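Local coordinates for protein HTH-type transcriptional regulator cbl (Escherichia coli K12, PDB 2FYI) that may act as an accessory transcriptional regulator of the cys regulon, a LysR-family protein represented by its cofactor-binding domain, at residues Phe82-Trp87 and Glu210-Gly215. Residues are numbered along the deposited sequence; the frame is centred on the assembly and turned at random.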
ATOM      1  N   PHE A  82       8.694  13.632 -17.616  1.00 34.73           N
ATOM      2  CA  PHE A  82       9.844  13.052 -18.292  1.00 33.82           C
ATOM      3  C   PHE A  82       9.915  11.591 -17.920  1.00 33.24           C
ATOM      4  O   PHE A  82       9.617  11.218 -16.777  1.00 32.87           O
ATOM      5  CB  PHE A  82      11.121  13.729 -17.834  1.00 34.04           C
ATOM      6  CG  PHE A  82      11.088  15.220 -17.923  1.00 34.53           C
ATOM      7  CD1 PHE A  82      10.527  15.980 -16.909  1.00 35.07           C
ATOM      8  CD2 PHE A  82      11.658  15.883 -19.000  1.00 34.87           C
ATOM      9  CE1 PHE A  82      10.519  17.397 -16.980  1.00 34.90           C
ATOM     10  CE2 PHE A  82      11.650  17.296 -19.075  1.00 34.65           C
ATOM     11  CZ  PHE A  82      11.077  18.042 -18.064  1.00 34.52           C
ATOM     12  N   PRO A  83      10.319  10.763 -18.889  1.00 32.51           N
ATOM     13  CA  PRO A  83      10.481   9.310 -18.717  1.00 31.57           C
ATOM     14  C   PRO A  83      11.669   8.975 -17.820  1.00 30.76           C
ATOM     15  O   PRO A  83      12.771   9.459 -18.039  1.00 31.28           O
ATOM     16  CB  PRO A  83      10.682   8.807 -20.152  1.00 30.54           C
ATOM     17  CG  PRO A  83      11.084   9.997 -20.942  1.00 30.11           C
ATOM     18  CD  PRO A  83      10.637  11.235 -20.248  1.00 30.34           C
ATOM     19  N   TRP A  84      11.444   8.174 -16.801  1.00 30.10           N
ATOM     20  CA  TRP A  84      12.541   7.756 -15.969  1.00 30.19           C
ATOM     21  C   TRP A  84      13.124   6.414 -16.444  1.00 30.47           C
ATOM     22  O   TRP A  84      14.302   6.348 -16.798  1.00 31.64           O
ATOM     23  CB  TRP A  84      12.140   7.753 -14.512  1.00 30.90           C
ATOM     24  CG  TRP A  84      13.226   7.372 -13.612  1.00 31.51           C
ATOM     25  CD1 TRP A  84      14.558   7.264 -13.914  1.00 31.45           C
ATOM     26  CD2 TRP A  84      13.098   7.073 -12.227  1.00 32.04           C
ATOM     27  NE1 TRP A  84      15.264   6.913 -12.799  1.00 31.58           N
ATOM     28  CE2 TRP A  84      14.390   6.783 -11.745  1.00 32.09           C
ATOM     29  CE3 TRP A  84      12.013   7.020 -11.344  1.00 31.62           C
ATOM     30  CZ2 TRP A  84      14.623   6.430 -10.419  1.00 31.32           C
ATOM     31  CZ3 TRP A  84      12.249   6.677 -10.030  1.00 31.54           C
ATOM     32  CH2 TRP A  84      13.544   6.376  -9.583  1.00 31.44           C
ATOM     33  N   PHE A  85      12.316   5.364 -16.489  1.00 30.09           N
ATOM     34  CA  PHE A  85      12.741   4.106 -17.096  1.00 30.06           C
ATOM     35  C   PHE A  85      11.513   3.295 -17.502  1.00 30.92           C
ATOM     36  O   PHE A  85      10.385   3.647 -17.141  1.00 31.24           O
ATOM     37  CB  PHE A  85      13.625   3.302 -16.149  1.00 30.69           C
ATOM     38  CG  PHE A  85      12.956   2.971 -14.869  1.00 31.69           C
ATOM     39  CD1 PHE A  85      12.131   1.858 -14.775  1.00 31.34           C
ATOM     40  CD2 PHE A  85      13.093   3.816 -13.757  1.00 32.97           C
ATOM     41  CE1 PHE A  85      11.471   1.557 -13.587  1.00 31.98           C
ATOM     42  CE2 PHE A  85      12.427   3.528 -12.548  1.00 33.00           C
ATOM     43  CZ  PHE A  85      11.608   2.390 -12.465  1.00 32.01           C
ATOM     44  N   ARG A  86      11.728   2.220 -18.263  1.00 31.77           N
ATOM     45  CA  ARG A  86      10.636   1.302 -18.622  1.00 33.13           C
ATOM     46  C   ARG A  86      10.637  -0.019 -17.872  1.00 33.17           C
ATOM     47  O   ARG A  86      11.661  -0.467 -17.376  1.00 32.56           O
ATOM     48  CB  ARG A  86      10.543   1.092 -20.117  1.00 34.22           C
ATOM     49  CG  ARG A  86      10.140   2.360 -20.765  1.00 37.66           C
ATOM     50  CD  ARG A  86      10.696   2.444 -22.137  1.00 41.85           C
ATOM     51  NE  ARG A  86       9.628   2.260 -23.115  1.00 45.79           N
ATOM     52  CZ  ARG A  86       9.285   1.101 -23.690  1.00 47.75           C
ATOM     53  NH1 ARG A  86       9.932  -0.055 -23.428  1.00 48.70           N
ATOM     54  NH2 ARG A  86       8.275   1.107 -24.555  1.00 48.12           N
ATOM     55  N   TRP A  87       9.456  -0.613 -17.747  1.00 34.02           N
ATOM     56  CA  TRP A  87       9.307  -1.843 -16.983  1.00 34.49           C
ATOM     57  C   TRP A  87       8.128  -2.671 -17.417  1.00 35.23           C
ATOM     58  O   TRP A  87       7.186  -2.153 -18.028  1.00 36.18           O
ATOM     59  CB  TRP A  87       9.152  -1.523 -15.526  1.00 33.81           C
ATOM     60  CG  TRP A  87       7.947  -0.752 -15.205  1.00 33.74           C
ATOM     61  CD1 TRP A  87       7.829   0.596 -15.180  1.00 33.48           C
ATOM     62  CD2 TRP A  87       6.667  -1.280 -14.817  1.00 34.34           C
ATOM     63  NE1 TRP A  87       6.558   0.956 -14.790  1.00 33.82           N
ATOM     64  CE2 TRP A  87       5.825  -0.179 -14.558  1.00 34.44           C
ATOM     65  CE3 TRP A  87       6.152  -2.578 -14.656  1.00 33.78           C
ATOM     66  CZ2 TRP A  87       4.490  -0.336 -14.146  1.00 34.37           C
ATOM     67  CZ3 TRP A  87       4.829  -2.728 -14.247  1.00 33.60           C
ATOM     68  CH2 TRP A  87       4.013  -1.613 -14.003  1.00 33.68           C
ATOM     69  N   GLU A 210      17.875  15.162 -12.714  1.00 42.81           N
ATOM     70  CA  GLU A 210      19.056  14.794 -13.492  1.00 45.37           C
ATOM     71  C   GLU A 210      19.698  13.505 -12.950  1.00 44.91           C
ATOM     72  O   GLU A 210      19.877  12.496 -13.646  1.00 44.40           O
ATOM     73  CB  GLU A 210      20.037  15.945 -13.454  1.00 47.57           C
ATOM     74  CG  GLU A 210      21.202  15.750 -14.341  1.00 51.69           C
ATOM     75  CD  GLU A 210      22.386  16.496 -13.793  1.00 54.72           C
ATOM     76  OE1 GLU A 210      22.492  17.739 -14.022  1.00 55.76           O
ATOM     77  OE2 GLU A 210      23.196  15.833 -13.095  1.00 56.42           O
ATOM     78  N   LEU A 211      20.035  13.586 -11.674  1.00 44.75           N
ATOM     79  CA  LEU A 211      20.385  12.467 -10.848  1.00 44.21           C
ATOM     80  C   LEU A 211      19.610  11.188 -11.180  1.00 44.54           C
ATOM     81  O   LEU A 211      20.183  10.105 -11.136  1.00 45.02           O
ATOM     82  CB  LEU A 211      20.110  12.877  -9.414  1.00 44.62           C
ATOM     83  CG  LEU A 211      20.965  12.200  -8.359  1.00 45.36           C
ATOM     84  CD1 LEU A 211      22.287  11.701  -8.964  1.00 45.01           C
ATOM     85  CD2 LEU A 211      21.165  13.171  -7.188  1.00 45.18           C
ATOM     86  N   CYS A 212      18.315  11.306 -11.484  1.00 44.63           N
ATOM     87  CA  CYS A 212      17.478  10.159 -11.866  1.00 44.62           C
ATOM     88  C   CYS A 212      17.790   9.579 -13.238  1.00 45.64           C
ATOM     89  O   CYS A 212      17.622   8.364 -13.462  1.00 45.74           O
ATOM     90  CB  CYS A 212      16.044  10.591 -11.943  1.00 44.77           C
ATOM     91  SG  CYS A 212      15.217  10.349 -10.468  1.00 46.12           S
ATOM     92  N   ASN A 213      18.213  10.445 -14.163  1.00 45.66           N
ATOM     93  CA  ASN A 213      18.302  10.053 -15.559  1.00 46.78           C
ATOM     94  C   ASN A 213      19.474  10.691 -16.324  1.00 46.99           C
ATOM     95  O   ASN A 213      19.485  11.909 -16.587  1.00 47.36           O
ATOM     96  CB  ASN A 213      16.967  10.349 -16.255  1.00 49.38           C
ATOM     97  CG  ASN A 213      16.697   9.413 -17.427  1.00 51.56           C
ATOM     98  OD1 ASN A 213      17.215   8.292 -17.468  1.00 52.92           O
ATOM     99  ND2 ASN A 213      15.882   9.863 -18.381  1.00 52.24           N
ATOM    100  N   ALA A 214      20.462   9.871 -16.689  1.00 46.64           N
ATOM    101  CA  ALA A 214      21.628  10.369 -17.412  1.00 46.41           C
ATOM    102  C   ALA A 214      21.182  11.011 -18.727  1.00 46.68           C
ATOM    103  O   ALA A 214      21.887  11.863 -19.283  1.00 46.55           O
ATOM    104  CB  ALA A 214      22.653   9.239 -17.665  1.00 46.22           C
ATOM    105  N   GLY A 215      20.005  10.600 -19.210  1.00 47.10           N
ATOM    106  CA  GLY A 215      19.457  11.090 -20.485  1.00 47.07           C
ATOM    107  C   GLY A 215      19.300  12.602 -20.512  1.00 47.26           C
ATOM    108  O   GLY A 215      19.992  13.306 -21.267  1.00 47.37           O
TER
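W84 lays one face of its indole against C212, the last residue of helix 203-212, and the pair illustrates how a flat side chain on a strand can receive the end of a helix. Both side-chain atoms of C212 lie over the ring system but above different parts of it. CB sits 4.1 Å from the centroid of the five-membered ring of W84, a CH-pi contact, while SG stands 4.1 Å from the centroid of the six-membered ring, a sulfur-aromatic contact offset toward the rim. On the opposite face F85, the next residue of the strand, places its CE2 over the middle of the indole, so the W84 ring is sandwiched between its own strand and the helix end. With CG anti to the backbone N (chi1 -178°), W84 extends its indole toward the C-terminal turn, and its NE1 approaches O of C212 at 2.8 Å; the angle at the hydrogen is only 120°, and this bend makes the hydrogen bond a weak one. Here the long strand 79-94, paired antiparallel with strand 189-196 in the periplasmic-binding-protein-like fold of LysR cofactor-binding domains, meets the end of helix 203-212, the penultimate helix of the chain. V32 of helix 29-39 and L193 of strand 189-196 also touch W84, adding to the packing around the indole. The contact is looser beside N213, the first residue to leave the helical conformation, where exposed P83 marks the solvent side. The N213 amide faces the strand backbone: ND2 comes within 3.2 Å of O of P83, but at an angle too poor for a hydrogen bond, and OD1 remains 3.6 Å from O of W84, two acceptors that cannot bond each other.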